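L-arabinose ABC transporter, periplasmic L-arabinose-binding protein (PDB 4KZK) binds beta-D-galactose and probably L-arabinose in the periplasm, presumably delivering the sugar to an ABC transporter for uptake. Local coordinates at residues 48-51 against 52-56; 236-239 against 240-244. All blocks are in the same frame, centred on the assembly; numbering follows the deposited sequence.

Contact 1. Residues 48-51 against 52-56; sequences DPWF and QDEWR. With GAL (beta-D-galactopyranose), chain B.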
loop_
_atom_site.group_PDB
_atom_site.type_symbol
_atom_site.label_atom_id
_atom_site.label_comp_id
_atom_site.label_asym_id
_atom_site.label_seq_id
_atom_site.Cartn_x
_atom_site.Cartn_y
_atom_site.Cartn_z
ATOM N N ASP A 48 -4.391 -1.062 -9.143
ATOM C CA ASP A 48 -3.166 -1.236 -8.347
ATOM C C ASP A 48 -2.914 -2.747 -8.304
ATOM O O ASP A 48 -3.752 -3.501 -7.808
ATOM C CB ASP A 48 -3.390 -0.675 -6.938
ATOM C CG ASP A 48 -2.286 -1.022 -5.947
ATOM O OD1 ASP A 48 -1.356 -1.773 -6.301
ATOM O OD2 ASP A 48 -2.409 -0.558 -4.781
ATOM N N PRO A 49 -1.757 -3.192 -8.833
ATOM C CA PRO A 49 -1.522 -4.636 -8.970
ATOM C C PRO A 49 -1.443 -5.346 -7.634
ATOM O O PRO A 49 -1.602 -6.556 -7.592
ATOM C CB PRO A 49 -0.205 -4.712 -9.721
ATOM C CG PRO A 49 0.483 -3.422 -9.443
ATOM C CD PRO A 49 -0.623 -2.401 -9.350
ATOM N N TRP A 50 -1.204 -4.620 -6.541
ATOM C CA TRP A 50 -1.296 -5.217 -5.203
ATOM C C TRP A 50 -2.637 -5.911 -4.988
ATOM O O TRP A 50 -2.691 -7.024 -4.452
ATOM C CB TRP A 50 -1.048 -4.154 -4.116
ATOM C CG TRP A 50 -1.272 -4.660 -2.752
ATOM C CD1 TRP A 50 -2.341 -4.405 -1.938
ATOM C CD2 TRP A 50 -0.435 -5.554 -2.042
ATOM N NE1 TRP A 50 -2.199 -5.079 -0.758
ATOM C CE2 TRP A 50 -1.033 -5.796 -0.796
ATOM C CE3 TRP A 50 0.770 -6.205 -2.346
ATOM C CZ2 TRP A 50 -0.471 -6.664 0.150
ATOM C CZ3 TRP A 50 1.316 -7.043 -1.406
ATOM C CH2 TRP A 50 0.710 -7.241 -0.167
ATOM N N PHE A 51 -3.723 -5.262 -5.401
ATOM C CA PHE A 51 -5.043 -5.829 -5.181
ATOM C C PHE A 51 -5.320 -6.966 -6.140
ATOM O O PHE A 51 -6.002 -7.918 -5.799
ATOM C CB PHE A 51 -6.112 -4.723 -5.221
ATOM C CG PHE A 51 -6.016 -3.801 -4.051
ATOM C CD1 PHE A 51 -6.277 -4.255 -2.786
ATOM C CD2 PHE A 51 -5.592 -2.498 -4.192
ATOM C CE1 PHE A 51 -6.104 -3.424 -1.698
ATOM C CE2 PHE A 51 -5.406 -1.676 -3.104
ATOM C CZ PHE A 51 -5.686 -2.143 -1.857
ATOM N N GLN A 52 -4.759 -6.876 -7.325
ATOM C CA GLN A 52 -4.794 -8.011 -8.249
ATOM C C GLN A 52 -4.061 -9.212 -7.627
ATOM O O GLN A 52 -4.488 -10.374 -7.762
ATOM C CB GLN A 52 -4.204 -7.629 -9.621
ATOM C CG GLN A 52 -5.023 -6.571 -10.384
ATOM C CD GLN A 52 -6.403 -7.042 -10.830
ATOM O OE1 GLN A 52 -6.665 -8.239 -10.910
ATOM N NE2 GLN A 52 -7.295 -6.095 -11.121
ATOM N N ASP A 53 -2.966 -8.953 -6.922
ATOM C CA ASP A 53 -2.221 -10.027 -6.271
ATOM C C ASP A 53 -3.001 -10.617 -5.111
ATOM O O ASP A 53 -3.020 -11.843 -4.939
ATOM C CB ASP A 53 -0.860 -9.549 -5.754
ATOM C CG ASP A 53 0.116 -9.203 -6.861
ATOM O OD1 ASP A 53 -0.046 -9.655 -8.019
ATOM O OD2 ASP A 53 1.091 -8.494 -6.564
ATOM N N GLU A 54 -3.637 -9.768 -4.307
ATOM C CA GLU A 54 -4.528 -10.289 -3.255
ATOM C C GLU A 54 -5.571 -11.203 -3.853
ATOM O O GLU A 54 -5.802 -12.302 -3.321
ATOM C CB GLU A 54 -5.208 -9.134 -2.523
ATOM C CG GLU A 54 -4.292 -8.429 -1.549
ATOM C CD GLU A 54 -5.013 -7.361 -0.750
ATOM O OE1 GLU A 54 -6.134 -6.992 -1.112
ATOM O OE2 GLU A 54 -4.428 -6.880 0.259
ATOM N N TRP A 55 -6.210 -10.759 -4.935
ATOM C CA TRP A 55 -7.251 -11.559 -5.614
ATOM C C TRP A 55 -6.749 -12.903 -6.120
ATOM O O TRP A 55 -7.464 -13.904 -6.008
ATOM C CB TRP A 55 -7.881 -10.787 -6.768
ATOM C CG TRP A 55 -9.013 -9.845 -6.372
ATOM C CD1 TRP A 55 -9.746 -9.877 -5.212
ATOM C CD2 TRP A 55 -9.591 -8.819 -7.180
ATOM N NE1 TRP A 55 -10.721 -8.913 -5.244
ATOM C CE2 TRP A 55 -10.646 -8.245 -6.439
ATOM C CE3 TRP A 55 -9.321 -8.330 -8.458
ATOM C CZ2 TRP A 55 -11.427 -7.221 -6.938
ATOM C CZ3 TRP A 55 -10.092 -7.297 -8.946
ATOM C CH2 TRP A 55 -11.136 -6.757 -8.199
ATOM N N ARG A 56 -5.550 -12.929 -6.685
ATOM C CA ARG A 56 -5.004 -14.163 -7.242
ATOM C C ARG A 56 -4.800 -15.174 -6.112
ATOM O O ARG A 56 -5.096 -16.371 -6.271
ATOM C CB ARG A 56 -3.686 -13.884 -7.985
ATOM C CG ARG A 56 -2.916 -15.128 -8.393
ATOM C CD ARG A 56 -1.782 -14.787 -9.342
ATOM N NE ARG A 56 -0.731 -13.947 -8.753
ATOM C CZ ARG A 56 0.452 -14.389 -8.288
ATOM N NH1 ARG A 56 0.767 -15.682 -8.283
ATOM N NH2 ARG A 56 1.335 -13.513 -7.801
HETATM C C1 GAL B . -2.951 0.015 0.783
HETATM C C2 GAL B . -2.326 0.545 -0.505
HETATM C C3 GAL B . -1.799 -0.649 -1.312
HETATM C C4 GAL B . -0.867 -1.489 -0.443
HETATM C C5 GAL B . -1.611 -1.922 0.808
HETATM C C6 GAL B . -0.715 -2.714 1.750
HETATM O O1 GAL B . -3.319 1.136 1.563
HETATM O O2 GAL B . -3.321 1.234 -1.226
HETATM O O3 GAL B . -1.137 -0.218 -2.508
HETATM O O4 GAL B . 0.308 -0.779 -0.134
HETATM O O5 GAL B . -2.010 -0.756 1.514
HETATM O O6 GAL B . -1.426 -3.105 2.913
#

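Contact 2. Residues 236-239 against 240-244; sequences FGSN and DDTTV. With GAL (beta-D-galactopyranose), chain B.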
loop_
_atom_site.group_PDB
_atom_site.type_symbol
_atom_site.label_atom_id
_atom_site.label_comp_id
_atom_site.label_asym_id
_atom_site.label_seq_id
_atom_site.Cartn_x
_atom_site.Cartn_y
_atom_site.Cartn_z
ATOM N N PHE A 236 9.479 9.213 -1.688
ATOM C CA PHE A 236 8.750 8.047 -1.238
ATOM C C PHE A 236 7.330 8.464 -0.963
ATOM O O PHE A 236 7.039 9.631 -0.704
ATOM C CB PHE A 236 9.410 7.491 0.040
ATOM C CG PHE A 236 9.682 8.553 1.079
ATOM C CD1 PHE A 236 10.864 9.282 1.043
ATOM C CD2 PHE A 236 8.740 8.865 2.050
ATOM C CE1 PHE A 236 11.116 10.283 1.957
ATOM C CE2 PHE A 236 8.996 9.859 2.967
ATOM C CZ PHE A 236 10.180 10.572 2.927
ATOM N N GLY A 237 6.456 7.486 -0.946
ATOM C CA GLY A 237 5.063 7.735 -0.631
ATOM C C GLY A 237 4.472 6.658 0.240
ATOM O O GLY A 237 5.096 6.169 1.202
ATOM N N SER A 238 3.249 6.296 -0.059
ATOM C CA SER A 238 2.573 5.237 0.660
ATOM C C SER A 238 2.725 3.893 -0.047
ATOM O O SER A 238 2.529 2.854 0.567
ATOM C CB SER A 238 1.101 5.569 0.846
ATOM O OG SER A 238 0.458 5.778 -0.390
ATOM N N ASN A 239 3.041 3.924 -1.342
ATOM C CA ASN A 239 3.153 2.696 -2.128
ATOM C C ASN A 239 3.950 2.944 -3.395
ATOM O O ASN A 239 4.394 4.059 -3.653
ATOM C CB ASN A 239 1.765 2.069 -2.417
ATOM C CG ASN A 239 0.896 2.916 -3.338
ATOM O OD1 ASN A 239 1.293 3.979 -3.797
ATOM N ND2 ASN A 239 -0.311 2.437 -3.605
ATOM N N ASP A 240 4.141 1.887 -4.188
ATOM C CA ASP A 240 4.851 2.003 -5.462
ATOM C C ASP A 240 4.185 2.997 -6.408
ATOM O O ASP A 240 4.870 3.767 -7.110
ATOM C CB ASP A 240 4.966 0.639 -6.175
ATOM C CG ASP A 240 5.831 -0.356 -5.439
ATOM O OD1 ASP A 240 6.733 0.065 -4.716
ATOM O OD2 ASP A 240 5.621 -1.584 -5.602
ATOM N N ASP A 241 2.862 2.964 -6.465
ATOM C CA ASP A 241 2.123 3.785 -7.407
ATOM C C ASP A 241 2.354 5.271 -7.195
ATOM O O ASP A 241 2.636 6.003 -8.137
ATOM C CB ASP A 241 0.637 3.469 -7.289
ATOM C CG ASP A 241 0.330 1.991 -7.500
ATOM O OD1 ASP A 241 1.130 1.164 -7.065
ATOM O OD2 ASP A 241 -0.768 1.683 -7.994
ATOM N N THR A 242 2.261 5.706 -5.946
ATOM C CA THR A 242 2.494 7.095 -5.599
ATOM C C THR A 242 3.963 7.436 -5.823
ATOM O O THR A 242 4.266 8.417 -6.459
ATOM C CB THR A 242 2.015 7.413 -4.166
ATOM O OG1 THR A 242 2.540 6.471 -3.221
ATOM C CG2 THR A 242 0.533 7.335 -4.136
ATOM N N THR A 243 4.866 6.588 -5.360
ATOM C CA THR A 243 6.294 6.807 -5.537
ATOM C C THR A 243 6.665 7.036 -6.980
ATOM O O THR A 243 7.430 7.957 -7.305
ATOM C CB THR A 243 7.110 5.656 -4.894
ATOM O OG1 THR A 243 6.767 5.574 -3.499
ATOM C CG2 THR A 243 8.597 5.894 -5.022
ATOM N N VAL A 244 6.119 6.207 -7.876
ATOM C CA VAL A 244 6.424 6.309 -9.317
ATOM C C VAL A 244 5.914 7.634 -9.873
ATOM O O VAL A 244 6.486 8.200 -10.806
ATOM C CB VAL A 244 5.797 5.146 -10.119
ATOM C CG1 VAL A 244 5.605 5.510 -11.601
ATOM C CG2 VAL A 244 6.640 3.913 -9.957
HETATM C C1 GAL B . -2.951 0.015 0.783
HETATM C C2 GAL B . -2.326 0.545 -0.505
HETATM C C3 GAL B . -1.799 -0.649 -1.312
HETATM C C4 GAL B . -0.867 -1.489 -0.443
HETATM C C5 GAL B . -1.611 -1.922 0.808
HETATM C C6 GAL B . -0.715 -2.714 1.750
HETATM O O1 GAL B . -3.319 1.136 1.563
HETATM O O2 GAL B . -3.321 1.234 -1.226
HETATM O O3 GAL B . -1.137 -0.218 -2.508
HETATM O O4 GAL B . 0.308 -0.779 -0.134
HETATM O O5 GAL B . -2.010 -0.756 1.514
HETATM O O6 GAL B . -1.426 -3.105 2.913
#

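Contact 1. Residues 48-51 against 52-56
The indole of Trp50 lies between Glu54 and the sugar: CG of Glu54 covers one face 3.9 Å above the ring plane, displaced toward the rim, and C4 of galactose covers the opposite face. C5 of the sugar comes 3.6 Å from Trp50 NE1, the apolar side of a pyranose laid on a tryptophan, a CH-pi arrangement common in sugar-binding proteins. With CG of Trp50 anti to the backbone N (chi1 174°), the ring is carried forward to the ligand. Glu54 runs extended beyond CG and ends between two aromatic rings. Its OE2 is 3.0 Å from Trp50 NE1, an atom that is hydrogen-bonded to Asp123 OD1, and OE1 sits at the edge of Phe51, 3.2 Å from CD1. Because OE1 lies near the ring plane, a weakly polarised C-H may face it; the carboxylate is turned 83° from the ring.

Asp48 is the N-cap and divides its carboxylate: OD1 accepts from Trp50 N at 2.9 Å, met from above the carboxylate plane, while OD2 takes the sugar O3 hydroxyl at 2.6 Å. Behind them, the bond from Glu54 N to Trp50 O continues the first turn.

This turn opens helix 49-65 of the beta-alpha-beta unit between strands 38-43 and 68-73; Phe51 and Trp55 pack on strand 38-43, Pro49 on helix 269-276, and Trp50 and Asp53 against Pro291 of helix 291-308.

Contact 2. Residues 236-239 against 240-244
Phe236, the last residue of strand 233-236, meets the following helix through its backbone, its C lying 3.9 Å from Thr243 OG1, while its ring packs on helix 180-195. Gly237 N then gives a weak bond to the same Thr243 hydroxyl. At Ser238 the peptide N-H reaches Thr242 OG1 at 3.2 Å, and the carbonyl receives Arg185 NH1, which ties this loop to another pocket residue.

Asn239 carries most of the contact. Its CG stands between the backbone N and the carbonyl carbon (chi1 67°), which folds the amide over the start of the helix, and the two ends of that amide have separate tasks. OD1 accepts from Thr242 N at 2.9 Å in a nearly straight bond, 170° at the hydrogen. Thr242 OG1 also lies 2.8 Å from Asn239 OD1. ND2 points at the sugar and donates to O3 of galactose at 3.0 Å, almost linearly (177°). With OD1 held by the helix, the amide's rotation is set and an N-H is presented to the ligand. The main-chain O of Asn239 is gripped twice by Thr243, from N and from OG1, the hydroxyl at 2.8 Å and above the carbonyl plane. Beyond it, Asp240 bonds Ser286 and Gly267 N, fastening the first helical turn to neighbouring elements.

An asparagine N-cap at a strand-to-helix junction, whose ND2 donates to the ligand, suits the sugar site of a periplasmic binding protein, where loops at the carboxyl ends of parallel strands line the cleft.

Overall arrangement
Contact 1 and contact 2 are both N-terminal helix turns with a capping side chain, and they meet at the galactose: both caps reach the same sugar oxygen, O3, one as acceptor and one as donor. The centres of the contacts are about 16 Å apart, yet Asp48 and Asn239 touch beside the sugar, and Asp241 packs on Asp48. Residues 236-244 are wholly buried, whereas 48-56 runs from a buried pocket wall to solvent-exposed Gln52 and Arg56. Their chemistry differs accordingly: contact 1 offers the sugar an aromatic face and a carboxylate, contact 2 an amide N-H whose other end is held by a backbone N-H of the helix. Helix 269-276 borders both contacts.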